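Local coordinates for protein cellulase (Bacillus sp. BG-CS10, PDB 5E09) that probably cleaves internal beta-1,4-glucosidic bonds of cellulose, as a family 5 glycoside hydrolase whose TIM-barrel catalytic domain is joined to carbohydrate-binding modules, at residues L170-A173 with F174-V178; R179-G182 with G183-E187. All coordinates share one frame; numbering follows the deposited sequence.

Both contacts are local and follow each other along helix 161-181 of the (beta/alpha)8 barrel, which connects strand 142-145 to strand 190-193. From the N terminus, interaction 1 comes first and joins consecutive turns of the helix, so it closes no loop. Interaction 2 begins at the next residue: there Gly182 is the first residue to leave helical geometry, and the chain folds back through 183-187 before entering strand 190-193. The two are in series, neither nested nor crossed, with centres about 12 Å apart. They meet where Val178 O packs 3.3 Å from Asn185 CB, and Asp216 serves both, taking a hydrogen bond from Tyr175 and a salt bridge from Arg179.

Interaction 1 (L170-A173 with F174-V178); sequences LNTA and FYHIV
Thr172 and His176, one turn apart on a barrel alpha-helix of the TIM-barrel fold, lie side by side and point the same way. The methyl CG2 of Thr172, anti to its own nitrogen (OG1 at chi1 -61°), comes 3.5 Å from His176 ND1, while OG1 turns back to bond Glu168 O. The His176 imidazole also has Tyr175 CD2 over one face, 3.6 Å above its plane and offset toward the rim. Thr172, partly exposed, and His176, exposed, are polar residues suited to a flank that faces solvent. The Tyr175 ring, with CG anti to the backbone N (chi1 177°), runs out to Asp216, which its hydroxyl bonds. Phe174 swings to the inner side (chi1 163°), with Asn171 O at the edge of its ring; there it packs against strands 142-145 and 190-193 and meets Trp128 edge-to-face, a place for a large flat hydrocarbon. Asn171, also buried, has its amide oxygen satisfied by Ser146. Ile177 lays CG1 3.3 Å from Ala173 O, and its aliphatic side chain packs on Thr125 and Ser132 of helix 117-134. Regular i to i+4 bonds carry the backbone, among them Ile177 N to Ala173 O at 2.9 Å.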
# COMPACT_ATOMS: atom_id res chain seq x y z
N LEU A 170 5.26 -2.54 -27.63
CA LEU A 170 4.44 -3.50 -26.91
C LEU A 170 2.98 -3.06 -26.88
O LEU A 170 2.07 -3.85 -27.18
CB LEU A 170 4.96 -3.69 -25.49
CG LEU A 170 6.26 -4.48 -25.34
CD1 LEU A 170 6.64 -4.54 -23.88
CD2 LEU A 170 6.12 -5.88 -25.92
N ASN A 171 2.76 -1.80 -26.53
CA ASN A 171 1.42 -1.25 -26.43
C ASN A 171 0.70 -1.28 -27.78
O ASN A 171 -0.47 -1.66 -27.86
CB ASN A 171 1.47 0.18 -25.87
CG ASN A 171 1.68 0.21 -24.36
OD1 ASN A 171 1.36 -0.75 -23.66
ND2 ASN A 171 2.21 1.32 -23.85
N THR A 172 1.43 -0.90 -28.83
CA THR A 172 0.88 -0.87 -30.19
C THR A 172 0.56 -2.27 -30.70
O THR A 172 -0.53 -2.51 -31.26
CB THR A 172 1.87 -0.18 -31.16
OG1 THR A 172 2.08 1.16 -30.73
CG2 THR A 172 1.31 -0.16 -32.57
N ALA A 173 1.49 -3.20 -30.50
CA ALA A 173 1.26 -4.59 -30.90
C ALA A 173 0.04 -5.18 -30.19
O ALA A 173 -0.82 -5.81 -30.81
CB ALA A 173 2.50 -5.43 -30.61
N PHE A 174 -0.02 -4.97 -28.88
CA PHE A 174 -1.15 -5.37 -28.05
C PHE A 174 -2.47 -4.83 -28.62
O PHE A 174 -3.42 -5.59 -28.90
CB PHE A 174 -0.90 -4.87 -26.62
CG PHE A 174 -2.12 -4.84 -25.74
CD1 PHE A 174 -2.71 -6.01 -25.31
CD2 PHE A 174 -2.62 -3.63 -25.30
CE1 PHE A 174 -3.83 -5.98 -24.48
CE2 PHE A 174 -3.73 -3.58 -24.47
CZ PHE A 174 -4.34 -4.76 -24.05
N TYR A 175 -2.51 -3.51 -28.82
CA TYR A 175 -3.66 -2.84 -29.40
C TYR A 175 -4.13 -3.53 -30.67
O TYR A 175 -5.31 -3.89 -30.79
CB TYR A 175 -3.33 -1.37 -29.71
CG TYR A 175 -4.47 -0.64 -30.38
CD1 TYR A 175 -5.44 0.01 -29.63
CD2 TYR A 175 -4.58 -0.60 -31.77
CE1 TYR A 175 -6.49 0.67 -30.24
CE2 TYR A 175 -5.63 0.06 -32.39
CZ TYR A 175 -6.58 0.70 -31.61
OH TYR A 175 -7.62 1.36 -32.21
N HIS A 176 -3.22 -3.72 -31.62
CA HIS A 176 -3.62 -4.25 -32.91
C HIS A 176 -4.05 -5.71 -32.84
O HIS A 176 -4.96 -6.11 -33.54
CB HIS A 176 -2.50 -4.05 -33.93
CG HIS A 176 -2.38 -2.64 -34.41
ND1 HIS A 176 -1.20 -1.93 -34.35
CD2 HIS A 176 -3.30 -1.79 -34.92
CE1 HIS A 176 -1.40 -0.71 -34.81
NE2 HIS A 176 -2.67 -0.60 -35.16
N ILE A 177 -3.41 -6.50 -31.98
CA ILE A 177 -3.87 -7.88 -31.78
C ILE A 177 -5.32 -7.92 -31.29
O ILE A 177 -6.19 -8.59 -31.88
CB ILE A 177 -2.97 -8.63 -30.78
CG1 ILE A 177 -1.60 -8.92 -31.41
CG2 ILE A 177 -3.64 -9.94 -30.34
CD1 ILE A 177 -0.52 -9.23 -30.39
N VAL A 178 -5.60 -7.17 -30.23
CA VAL A 178 -6.94 -7.15 -29.67
C VAL A 178 -7.99 -6.60 -30.67
O VAL A 178 -9.04 -7.21 -30.86
CB VAL A 178 -7.00 -6.31 -28.38
CG1 VAL A 178 -8.43 -6.21 -27.88
CG2 VAL A 178 -6.10 -6.91 -27.32

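Interaction 2 (R179-G182 with G183-E187); sequences RESG and GSNTE
The Arg179 side chain starts with CG beside the backbone N and then bends at chi2 (-77°), which carries its guanidinium back to the turn that follows this helix of the TIM barrel. Ser181 instead sets OG anti to the backbone N (chi1 -175°), where it meets the Asn185 amide. Gly182 ends the helix with a phi of 71°, a value a residue with a CB would adopt less readily, and Gly183 follows with positive phi too. The chain can thus fold back, and Asn185 N bonds Gly182 O at 3.2 Å from above the carbonyl plane. Ser181 OG lies close to the plane of the Asn185 amide, and ND2 gives it a 3.0 Å bond and another to Ser132 O, while OD1 takes one from Arg188, so both ends of this buried group are used. At the Arg179 guanidinium, Asn185 O sits at the edge in a weak bond to NH1, and Thr186 O lies over one face, 3.5 Å from CZ. Arg179 NE makes a salt bridge to Asp216, and NH2 reaches Arg188 O. A leucine in place of Arg179 would probably leave Asp216 without its cationic mate and Arg188 O and Asn185 O without their NH2 and NH1 partners. Across the turn, Thr186 OG1, weakly bonded to Gly183 O, rests 3.3 Å from Gly182 CA.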
# COMPACT_ATOMS: atom_id res chain seq x y z
N ARG A 179 -7.68 -5.47 -31.29
CA ARG A 179 -8.61 -4.84 -32.23
C ARG A 179 -8.82 -5.67 -33.50
O ARG A 179 -9.90 -5.64 -34.10
CB ARG A 179 -8.12 -3.43 -32.60
CG ARG A 179 -8.18 -2.44 -31.44
CD ARG A 179 -9.60 -1.94 -31.21
NE ARG A 179 -9.70 -0.99 -30.11
CZ ARG A 179 -10.10 -1.30 -28.88
NH1 ARG A 179 -10.46 -2.55 -28.60
NH2 ARG A 179 -10.17 -0.37 -27.94
N GLU A 180 -7.81 -6.42 -33.92
CA GLU A 180 -7.97 -7.30 -35.08
C GLU A 180 -8.73 -8.57 -34.72
O GLU A 180 -9.29 -9.22 -35.59
CB GLU A 180 -6.61 -7.65 -35.68
CG GLU A 180 -5.99 -6.49 -36.45
CD GLU A 180 -4.52 -6.70 -36.76
OE1 GLU A 180 -3.98 -7.79 -36.45
OE2 GLU A 180 -3.90 -5.75 -37.29
N SER A 181 -8.74 -8.92 -33.43
CA SER A 181 -9.48 -10.10 -32.98
C SER A 181 -10.99 -10.05 -33.29
O SER A 181 -11.63 -11.09 -33.45
CB SER A 181 -9.27 -10.31 -31.48
OG SER A 181 -9.88 -11.52 -31.06
N GLY A 182 -11.55 -8.85 -33.37
CA GLY A 182 -12.97 -8.70 -33.64
C GLY A 182 -13.89 -9.12 -32.50
O GLY A 182 -13.43 -9.39 -31.38
N GLY A 183 -15.19 -9.19 -32.77
CA GLY A 183 -16.17 -9.53 -31.76
C GLY A 183 -16.35 -8.39 -30.77
O GLY A 183 -16.45 -7.23 -31.15
N SER A 184 -16.39 -8.72 -29.48
CA SER A 184 -16.46 -7.70 -28.44
C SER A 184 -15.10 -7.06 -28.20
O SER A 184 -14.99 -6.04 -27.50
CB SER A 184 -17.01 -8.29 -27.15
OG SER A 184 -18.28 -8.89 -27.36
N ASN A 185 -14.06 -7.66 -28.77
CA ASN A 185 -12.71 -7.12 -28.65
C ASN A 185 -12.51 -5.84 -29.47
O ASN A 185 -11.52 -5.12 -29.29
CB ASN A 185 -11.68 -8.16 -29.08
CG ASN A 185 -11.58 -9.32 -28.10
OD1 ASN A 185 -11.87 -9.16 -26.91
ND2 ASN A 185 -11.16 -10.48 -28.59
N THR A 186 -13.46 -5.56 -30.36
CA THR A 186 -13.38 -4.41 -31.26
C THR A 186 -13.53 -3.08 -30.51
O THR A 186 -12.84 -2.11 -30.84
CB THR A 186 -14.45 -4.51 -32.37
OG1 THR A 186 -14.28 -5.74 -33.09
CG2 THR A 186 -14.32 -3.34 -33.35
N GLU A 187 -14.40 -3.04 -29.51
CA GLU A 187 -14.51 -1.83 -28.70
C GLU A 187 -14.27 -2.12 -27.23
O GLU A 187 -14.65 -1.32 -26.39
CB GLU A 187 -15.87 -1.16 -28.89
CG GLU A 187 -16.48 -1.35 -30.27
CD GLU A 187 -17.76 -0.55 -30.45
OE1 GLU A 187 -18.54 -0.45 -29.48
OE2 GLU A 187 -17.97 -0.00 -31.56